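Local coordinates for RagB/SusD domain protein (Flavobacterium johnsoniae, PDB 5J90) that binds chitin as a SusD-like protein, probably helping to capture chains at the cell surface for uptake through the outer membrane, at residues T187-Y192 against V247-T252; D241-I246 against E326-N331. All blocks are in the same frame, centred on the assembly; numbering follows the deposited sequence.

Contact 1 of 2, residues T187-Y192 against V247-T252; sequences TDMTGY and VSPVYT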
ATOM      1  N   THR A 187      33.719  26.021   0.698  1.00 15.70           N
ATOM      2  CA  THR A 187      33.371  24.624   0.437  1.00 15.24           C
ATOM      3  C   THR A 187      32.034  24.495  -0.304  1.00 14.53           C
ATOM      4  O   THR A 187      31.813  23.533  -1.043  1.00 15.73           O
ATOM      5  CB  THR A 187      33.309  23.829   1.749  1.00 15.02           C
ATOM      6  OG1 THR A 187      34.561  23.938   2.443  1.00 18.21           O
ATOM      7  CG2 THR A 187      33.015  22.365   1.489  1.00 16.52           C
ATOM      8  N   ASP A 188      31.152  25.467  -0.095  1.00 13.16           N
ATOM      9  CA  ASP A 188      29.812  25.442  -0.678  1.00 13.91           C
ATOM     10  C   ASP A 188      29.889  25.499  -2.209  1.00 14.68           C
ATOM     11  O   ASP A 188      30.713  26.223  -2.772  1.00 18.65           O
ATOM     12  CB  ASP A 188      29.018  26.629  -0.130  1.00 12.30           C
ATOM     13  CG  ASP A 188      27.513  26.447  -0.238  1.00 13.35           C
ATOM     14  OD1 ASP A 188      27.060  25.522  -0.946  1.00 12.00           O
ATOM     15  OD2 ASP A 188      26.790  27.262   0.384  1.00 12.18           O
ATOM     16  N   MET A 189      29.048  24.712  -2.875  1.00 13.14           N
ATOM     17  CA  MET A 189      29.000  24.685  -4.330  0.55 14.17           C
ATOM     18  C   MET A 189      27.575  24.909  -4.827  1.00 12.46           C
ATOM     19  O   MET A 189      27.150  24.312  -5.810  1.00 13.78           O
ATOM     20  CB  MET A 189      29.542  23.349  -4.843  0.55 13.68           C
ATOM     21  CG  MET A 189      30.941  23.037  -4.338  0.55 15.05           C
ATOM     22  SD  MET A 189      31.541  21.449  -4.920  0.55 15.05           S
ATOM     23  CE  MET A 189      31.465  21.700  -6.696  0.55 13.54           C
ATOM     24  N   THR A 190      26.846  25.772  -4.136  1.00 13.95           N
ATOM     25  CA  THR A 190      25.454  26.045  -4.478  1.00 13.23           C
ATOM     26  C   THR A 190      25.271  27.529  -4.713  1.00 13.03           C
ATOM     27  O   THR A 190      26.248  28.271  -4.862  1.00 15.87           O
ATOM     28  CB  THR A 190      24.507  25.622  -3.342  1.00 11.30           C
ATOM     29  OG1 THR A 190      24.737  26.440  -2.185  1.00 11.51           O
ATOM     30  CG2 THR A 190      24.717  24.150  -2.973  1.00 12.87           C
ATOM     31  N   GLY A 191      24.025  27.974  -4.746  1.00 11.22           N
ATOM     32  CA  GLY A 191      23.755  29.398  -4.801  1.00 13.10           C
ATOM     33  C   GLY A 191      23.872  30.113  -3.463  1.00 13.54           C
ATOM     34  O   GLY A 191      23.690  31.328  -3.401  1.00 15.53           O
ATOM     35  N   TYR A 192      24.170  29.382  -2.391  1.00 11.44           N
ATOM     36  CA  TYR A 192      24.058  29.951  -1.047  1.00 11.48           C
ATOM     37  C   TYR A 192      25.342  30.592  -0.512  1.00 13.50           C
ATOM     38  O   TYR A 192      25.291  31.343   0.457  1.00 12.32           O
ATOM     39  CB  TYR A 192      23.549  28.911  -0.047  1.00 12.14           C
ATOM     40  CG  TYR A 192      22.205  28.304  -0.391  1.00 10.93           C
ATOM     41  CD1 TYR A 192      21.269  28.997  -1.150  1.00 10.56           C
ATOM     42  CD2 TYR A 192      21.878  27.029   0.047  1.00 10.87           C
ATOM     43  CE1 TYR A 192      20.035  28.429  -1.461  1.00 11.17           C
ATOM     44  CE2 TYR A 192      20.657  26.456  -0.262  1.00  9.90           C
ATOM     45  CZ  TYR A 192      19.746  27.154  -1.015  1.00 10.39           C
ATOM     46  OH  TYR A 192      18.535  26.560  -1.315  1.00 10.44           O
ATOM     47  N   VAL A 247      26.157  24.756  -8.375  1.00 11.61           N
ATOM     48  CA  VAL A 247      26.891  25.659  -9.251  1.00 11.14           C
ATOM     49  C   VAL A 247      28.257  25.028  -9.475  1.00 11.34           C
ATOM     50  O   VAL A 247      29.141  25.120  -8.621  1.00 15.37           O
ATOM     51  CB  VAL A 247      27.029  27.050  -8.610  1.00 12.35           C
ATOM     52  CG1 VAL A 247      27.813  27.982  -9.524  1.00 14.69           C
ATOM     53  CG2 VAL A 247      25.648  27.640  -8.305  1.00 12.59           C
ATOM     54  N   SER A 248      28.418  24.338 -10.599  1.00 11.50           N
ATOM     55  CA  SER A 248      29.681  23.651 -10.846  1.00 11.19           C
ATOM     56  C   SER A 248      30.737  24.618 -11.370  1.00 11.42           C
ATOM     57  O   SER A 248      30.470  25.408 -12.277  1.00 12.02           O
ATOM     58  CB  SER A 248      29.502  22.514 -11.844  1.00 12.62           C
ATOM     59  OG  SER A 248      30.740  21.858 -12.079  1.00 11.80           O
ATOM     60  N   PRO A 249      31.942  24.560 -10.800  1.00 10.45           N
ATOM     61  CA  PRO A 249      33.007  25.394 -11.376  1.00 10.37           C
ATOM     62  C   PRO A 249      33.495  24.872 -12.719  1.00 11.09           C
ATOM     63  O   PRO A 249      34.160  25.623 -13.435  1.00 11.76           O
ATOM     64  CB  PRO A 249      34.126  25.303 -10.335  1.00 12.20           C
ATOM     65  CG  PRO A 249      33.871  23.996  -9.615  1.00 17.10           C
ATOM     66  CD  PRO A 249      32.371  23.853  -9.580  1.00 12.76           C
ATOM     67  N   VAL A 250      33.164  23.633 -13.075  1.00 10.29           N
ATOM     68  CA  VAL A 250      33.749  23.015 -14.264  0.53 13.01           C
ATOM     69  C   VAL A 250      32.771  22.340 -15.221  1.00 12.82           C
ATOM     70  O   VAL A 250      32.969  22.382 -16.435  1.00 14.93           O
ATOM     71  CB  VAL A 250      34.856  21.994 -13.900  0.53 14.19           C
ATOM     72  CG1 VAL A 250      36.111  22.710 -13.417  0.53 16.52           C
ATOM     73  CG2 VAL A 250      34.358  20.998 -12.863  0.53 15.21           C
ATOM     74  N   TYR A 251      31.718  21.716 -14.695  1.00 11.38           N
ATOM     75  CA  TYR A 251      30.848  20.887 -15.537  1.00 12.66           C
ATOM     76  C   TYR A 251      29.580  21.568 -16.030  1.00 11.26           C
ATOM     77  O   TYR A 251      28.929  22.310 -15.293  1.00 14.67           O
ATOM     78  CB  TYR A 251      30.467  19.581 -14.821  1.00 14.21           C
ATOM     79  CG  TYR A 251      31.652  18.831 -14.256  1.00 14.51           C
ATOM     80  CD1 TYR A 251      32.637  18.326 -15.095  1.00 15.86           C
ATOM     81  CD2 TYR A 251      31.790  18.637 -12.888  1.00 16.49           C
ATOM     82  CE1 TYR A 251      33.733  17.647 -14.582  1.00 17.59           C
ATOM     83  CE2 TYR A 251      32.881  17.951 -12.366  1.00 20.62           C
ATOM     84  CZ  TYR A 251      33.848  17.467 -13.220  1.00 19.01           C
ATOM     85  OH  TYR A 251      34.935  16.791 -12.710  1.00 26.58           O
ATOM     86  N   THR A 252      29.238  21.297 -17.278  1.00 11.63           N
ATOM     87  CA  THR A 252      27.934  21.623 -17.829  1.00 11.72           C
ATOM     88  C   THR A 252      26.965  20.484 -17.457  1.00 12.01           C
ATOM     89  O   THR A 252      27.379  19.324 -17.357  1.00 13.53           O
ATOM     90  CB  THR A 252      28.044  21.772 -19.357  1.00 11.70           C
ATOM     91  OG1 THR A 252      28.901  22.885 -19.650  1.00 13.29           O
ATOM     92  CG2 THR A 252      26.691  22.017 -20.003  1.00 11.31           C
TER

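Contact 2 of 2, residues D241-I246 against E326-N331; sequences DDSFKI and EIYLMN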
ATOM      1  N   ASP A 241      16.298  33.244  -5.679  1.00 13.50           N
ATOM      2  CA  ASP A 241      17.630  33.112  -5.091  1.00 14.63           C
ATOM      3  C   ASP A 241      17.661  32.089  -3.950  1.00 12.08           C
ATOM      4  O   ASP A 241      18.734  31.666  -3.515  1.00 12.85           O
ATOM      5  CB  ASP A 241      18.153  34.464  -4.587  1.00 15.81           C
ATOM      6  CG  ASP A 241      18.608  35.381  -5.713  1.00 23.75           C
ATOM      7  OD1 ASP A 241      18.740  34.911  -6.860  1.00 23.93           O
ATOM      8  OD2 ASP A 241      18.843  36.576  -5.437  1.00 33.22           O
ATOM      9  N   ASP A 242      16.483  31.700  -3.462  1.00 10.87           N
ATOM     10  CA  ASP A 242      16.390  30.680  -2.412  1.00 11.03           C
ATOM     11  C   ASP A 242      16.512  29.256  -2.957  1.00  9.01           C
ATOM     12  O   ASP A 242      16.652  28.302  -2.174  1.00  9.07           O
ATOM     13  CB  ASP A 242      15.059  30.785  -1.649  1.00 10.39           C
ATOM     14  CG  ASP A 242      14.893  32.095  -0.899  1.00 13.27           C
ATOM     15  OD1 ASP A 242      15.905  32.731  -0.526  1.00 12.85           O
ATOM     16  OD2 ASP A 242      13.717  32.452  -0.658  1.00 12.04           O
ATOM     17  N   SER A 243      16.437  29.104  -4.277  1.00  9.75           N
ATOM     18  CA  SER A 243      16.430  27.781  -4.903  1.00  9.60           C
ATOM     19  C   SER A 243      17.699  26.993  -4.596  1.00 10.28           C
ATOM     20  O   SER A 243      18.777  27.564  -4.424  1.00 10.78           O
ATOM     21  CB  SER A 243      16.274  27.902  -6.420  1.00 10.05           C
ATOM     22  OG  SER A 243      15.059  28.545  -6.771  1.00 10.74           O
ATOM     23  N   PHE A 244      17.568  25.670  -4.539  1.00  8.75           N
ATOM     24  CA  PHE A 244      18.718  24.797  -4.336  1.00  8.42           C
ATOM     25  C   PHE A 244      19.254  24.351  -5.687  1.00  9.51           C
ATOM     26  O   PHE A 244      18.537  23.756  -6.499  1.00  9.52           O
ATOM     27  CB  PHE A 244      18.361  23.576  -3.480  1.00  9.18           C
ATOM     28  CG  PHE A 244      19.557  22.774  -3.076  1.00  9.89           C
ATOM     29  CD1 PHE A 244      20.463  23.278  -2.160  1.00 14.77           C
ATOM     30  CD2 PHE A 244      19.799  21.529  -3.636  1.00 12.37           C
ATOM     31  CE1 PHE A 244      21.587  22.552  -1.796  1.00 15.97           C
ATOM     32  CE2 PHE A 244      20.927  20.802  -3.275  1.00 13.28           C
ATOM     33  CZ  PHE A 244      21.814  21.320  -2.355  1.00 15.08           C
ATOM     34  N   LYS A 245      20.522  24.663  -5.932  1.00  9.85           N
ATOM     35  CA  LYS A 245      21.169  24.331  -7.198  1.00 10.17           C
ATOM     36  C   LYS A 245      22.634  24.010  -6.952  1.00  9.24           C
ATOM     37  O   LYS A 245      23.241  24.496  -5.989  1.00 10.64           O
ATOM     38  CB  LYS A 245      21.051  25.491  -8.194  1.00 10.11           C
ATOM     39  CG  LYS A 245      21.739  26.780  -7.742  1.00 10.39           C
ATOM     40  CD  LYS A 245      21.509  27.904  -8.747  1.00 12.02           C
ATOM     41  CE  LYS A 245      22.112  29.208  -8.278  1.00 11.69           C
ATOM     42  NZ  LYS A 245      21.761  30.308  -9.236  1.00 14.91           N
ATOM     43  N   ILE A 246      23.192  23.178  -7.820  1.00  9.60           N
ATOM     44  CA  ILE A 246      24.626  22.963  -7.843  1.00 10.88           C
ATOM     45  C   ILE A 246      25.229  23.930  -8.848  1.00 11.39           C
ATOM     46  O   ILE A 246      24.837  23.950 -10.012  1.00 12.13           O
ATOM     47  CB  ILE A 246      24.979  21.523  -8.255  1.00 11.23           C
ATOM     48  CG1 ILE A 246      24.190  20.509  -7.410  1.00 11.76           C
ATOM     49  CG2 ILE A 246      26.490  21.305  -8.145  1.00 12.68           C
ATOM     50  CD1 ILE A 246      24.488  20.559  -5.921  1.00 12.94           C
ATOM     51  N   GLU A 326      24.998  25.454 -14.012  1.00 11.11           N
ATOM     52  CA  GLU A 326      24.132  25.440 -12.830  1.00 10.86           C
ATOM     53  C   GLU A 326      23.013  24.427 -13.020  1.00 10.62           C
ATOM     54  O   GLU A 326      22.285  24.456 -14.015  1.00 11.56           O
ATOM     55  CB  GLU A 326      23.585  26.840 -12.558  1.00 12.35           C
ATOM     56  CG  GLU A 326      24.708  27.866 -12.509  1.00 13.62           C
ATOM     57  CD  GLU A 326      24.315  29.215 -11.947  1.00 19.12           C
ATOM     58  OE1 GLU A 326      23.127  29.442 -11.652  1.00 17.78           O
ATOM     59  OE2 GLU A 326      25.226  30.059 -11.796  1.00 20.37           O
ATOM     60  N   ILE A 327      22.897  23.521 -12.054  1.00 10.28           N
ATOM     61  CA  ILE A 327      21.941  22.416 -12.135  1.00 10.84           C
ATOM     62  C   ILE A 327      20.957  22.545 -10.976  1.00  8.82           C
ATOM     63  O   ILE A 327      21.320  22.371  -9.812  1.00 10.41           O
ATOM     64  CB  ILE A 327      22.653  21.050 -12.079  1.00 11.85           C
ATOM     65  CG1 ILE A 327      23.674  20.901 -13.215  1.00 13.41           C
ATOM     66  CG2 ILE A 327      21.642  19.918 -12.138  1.00 13.00           C
ATOM     67  CD1 ILE A 327      25.079  21.343 -12.852  1.00 13.59           C
ATOM     68  N   TYR A 328      19.717  22.885 -11.306  1.00 10.62           N
ATOM     69  CA  TYR A 328      18.694  23.124 -10.282  1.00 10.36           C
ATOM     70  C   TYR A 328      18.116  21.816  -9.769  1.00  9.66           C
ATOM     71  O   TYR A 328      17.756  20.927 -10.549  1.00 11.35           O
ATOM     72  CB  TYR A 328      17.584  24.024 -10.824  1.00 11.48           C
ATOM     73  CG  TYR A 328      18.012  25.471 -10.924  1.00 10.99           C
ATOM     74  CD1 TYR A 328      18.816  25.904 -11.966  1.00 14.33           C
ATOM     75  CD2 TYR A 328      17.652  26.394  -9.951  1.00 12.21           C
ATOM     76  CE1 TYR A 328      19.227  27.223 -12.049  1.00 14.38           C
ATOM     77  CE2 TYR A 328      18.054  27.711 -10.023  1.00 12.88           C
ATOM     78  CZ  TYR A 328      18.841  28.115 -11.079  1.00 14.67           C
ATOM     79  OH  TYR A 328      19.257  29.426 -11.161  1.00 16.96           O
ATOM     80  N   LEU A 329      18.042  21.699  -8.449  1.00  8.72           N
ATOM     81  CA  LEU A 329      17.514  20.494  -7.825  1.00  9.93           C
ATOM     82  C   LEU A 329      16.226  20.748  -7.039  1.00  9.67           C
ATOM     83  O   LEU A 329      15.468  19.815  -6.781  1.00 10.48           O
ATOM     84  CB  LEU A 329      18.574  19.842  -6.936  1.00 10.82           C
ATOM     85  CG  LEU A 329      19.788  19.310  -7.693  1.00 13.17           C
ATOM     86  CD1 LEU A 329      20.861  18.874  -6.703  1.00 14.90           C
ATOM     87  CD2 LEU A 329      19.387  18.168  -8.618  1.00 16.26           C
ATOM     88  N   MET A 330      15.972  21.997  -6.658  1.00  9.20           N
ATOM     89  CA  MET A 330      14.695  22.366  -6.041  1.00  9.19           C
ATOM     90  C   MET A 330      14.462  23.865  -6.229  1.00  9.33           C
ATOM     91  O   MET A 330      15.168  24.686  -5.634  1.00 10.20           O
ATOM     92  CB  MET A 330      14.668  22.001  -4.557  1.00 10.11           C
ATOM     93  CG  MET A 330      13.336  22.316  -3.876  1.00 11.09           C
ATOM     94  SD  MET A 330      13.349  22.005  -2.094  1.00 13.02           S
ATOM     95  CE  MET A 330      13.269  20.227  -2.057  1.00 18.85           C
ATOM     96  N   ASN A 331      13.482  24.212  -7.054  1.00  9.44           N
ATOM     97  CA  ASN A 331      13.167  25.611  -7.329  1.00  8.62           C
ATOM     98  C   ASN A 331      12.222  26.212  -6.309  1.00  9.16           C
ATOM     99  O   ASN A 331      11.388  25.508  -5.739  1.00  9.69           O
ATOM    100  CB  ASN A 331      12.491  25.753  -8.690  1.00  9.70           C
ATOM    101  CG  ASN A 331      13.338  25.256  -9.831  1.00  9.74           C
ATOM    102  OD1 ASN A 331      14.543  25.508  -9.887  1.00 12.96           O
ATOM    103  ND2 ASN A 331      12.705  24.569 -10.770  1.00 10.96           N
TER

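Contact 1 of 2, residues T187-Y192 against V247-T252
M189 and V247 meet through their backbones: V247 N donates to M189 O at 2.8 Å, with an N-H...O angle of 159° and the donor tilted 33° from the carbonyl plane. The side chain of V247 leans over the same part of the loop. Its CB sits 3.9 Å from M189 O, next to the carbonyl of T190. From there CG2 points anti to the carbonyl carbon and reaches the peptide after T190, lying 3.6 Å from T190 O and 3.9 Å from G191 N. A short β-branched residue suits this place, because its methyl touches the peptide without pushing the two backbones apart.

Within the loop, T190 OG1 accepts from Y192 N (3.0 Å), which makes an ST turn, and as a further brace it donates to D188 OD1 (2.8 Å). Threonine is apt here because one hydroxyl can serve both as donor and as acceptor. D188 OD2 takes G194 N and the indole N-H of W199, joining the loop to helix 196-213, while F37 of helix 33-37 packs on M189 and T190.

Beyond V247 the strand ends in a bend where S248 OG accepts two backbone N-H groups, V250 N in an ST turn and Y251 N in an ST motif, the latter at 2.8 Å. P249 brings no N-H to this bend; its ring carbon CD is met by M189. That side chain starts with CB near V247 O, runs extended through chi2 and bends at chi3 (59°), crossing the proline at about a right angle. Its CE ends 3.7 Å from P249 CD, a touch that is doubtful because the methionine has two conformers.

Contact 2 of 2, residues D241-I246 against E326-N331
K245 lies side by side with Y328, its CD over one face of the phenol ring, 4.0 Å from the centroid. CG takes the crowded position between the backbone N and the carbonyl carbon (chi1 62°); the chain beyond is extended and lies beside the ring. At its end NZ donates to E326 OE1 in a 2.9 Å salt bridge, from above the carboxylate plane, and to Y328 OH at a longer 3.3 Å. An alanine in place of Y328 would probably leave NZ held by E326 alone among these partners, and the lysine methylenes without the ring face they lie on.

The backbones that carry these side chains form an antiparallel two-stranded ribbon, interrupted by a classic beta bulge in which L329 and M330 both face F244. F244 O takes both their N-H groups, L329 N at 2.9 Å and M330 N at 3.1 Å, while F244 N gives to M330 O. Past the bulge, I246 and I327 form a hydrogen-bonded pair, I246 N to I327 O and I327 N to I246 O (2.8 Å).

Beside F244 and I246, L329 CB meets the edge of the F244 ring at CD2 (3.9 Å), and its CD1 reaches I246 CG1; F202 stacks on the same phenyl ring. S243 OG, small enough to fit beside N331, is hydrogen-bonded to the carbonyl N240 O and to the backbone N-H of A332, and N331 OD1 is satisfied by Q367 NE2.

Overall arrangement
From the N terminus the chain passes several short helices and then helices 83-108, 113-134 and 154-177 before the loop 187-192. Contact 1 closes a loop from there to 247-252, spanning helices 196-213 and 219-231. Contact 2 starts inside that loop, at 241-246, and closes only at 326-331, after helices 255-261, 269-277 and 283-286, so the two loops cross. Because 241-246 runs straight into 247-252, the same strand serves both contacts: 326-331 pairs along 244-246, while 187-192 lies against 244-247 as well. A probable hydrogen bond between Y192 OH and D242 O (2.7 Å) joins them again. Together they join the loop before helix 196-213, strand 244-247 and strand 326-328, which leads to helix 332-344.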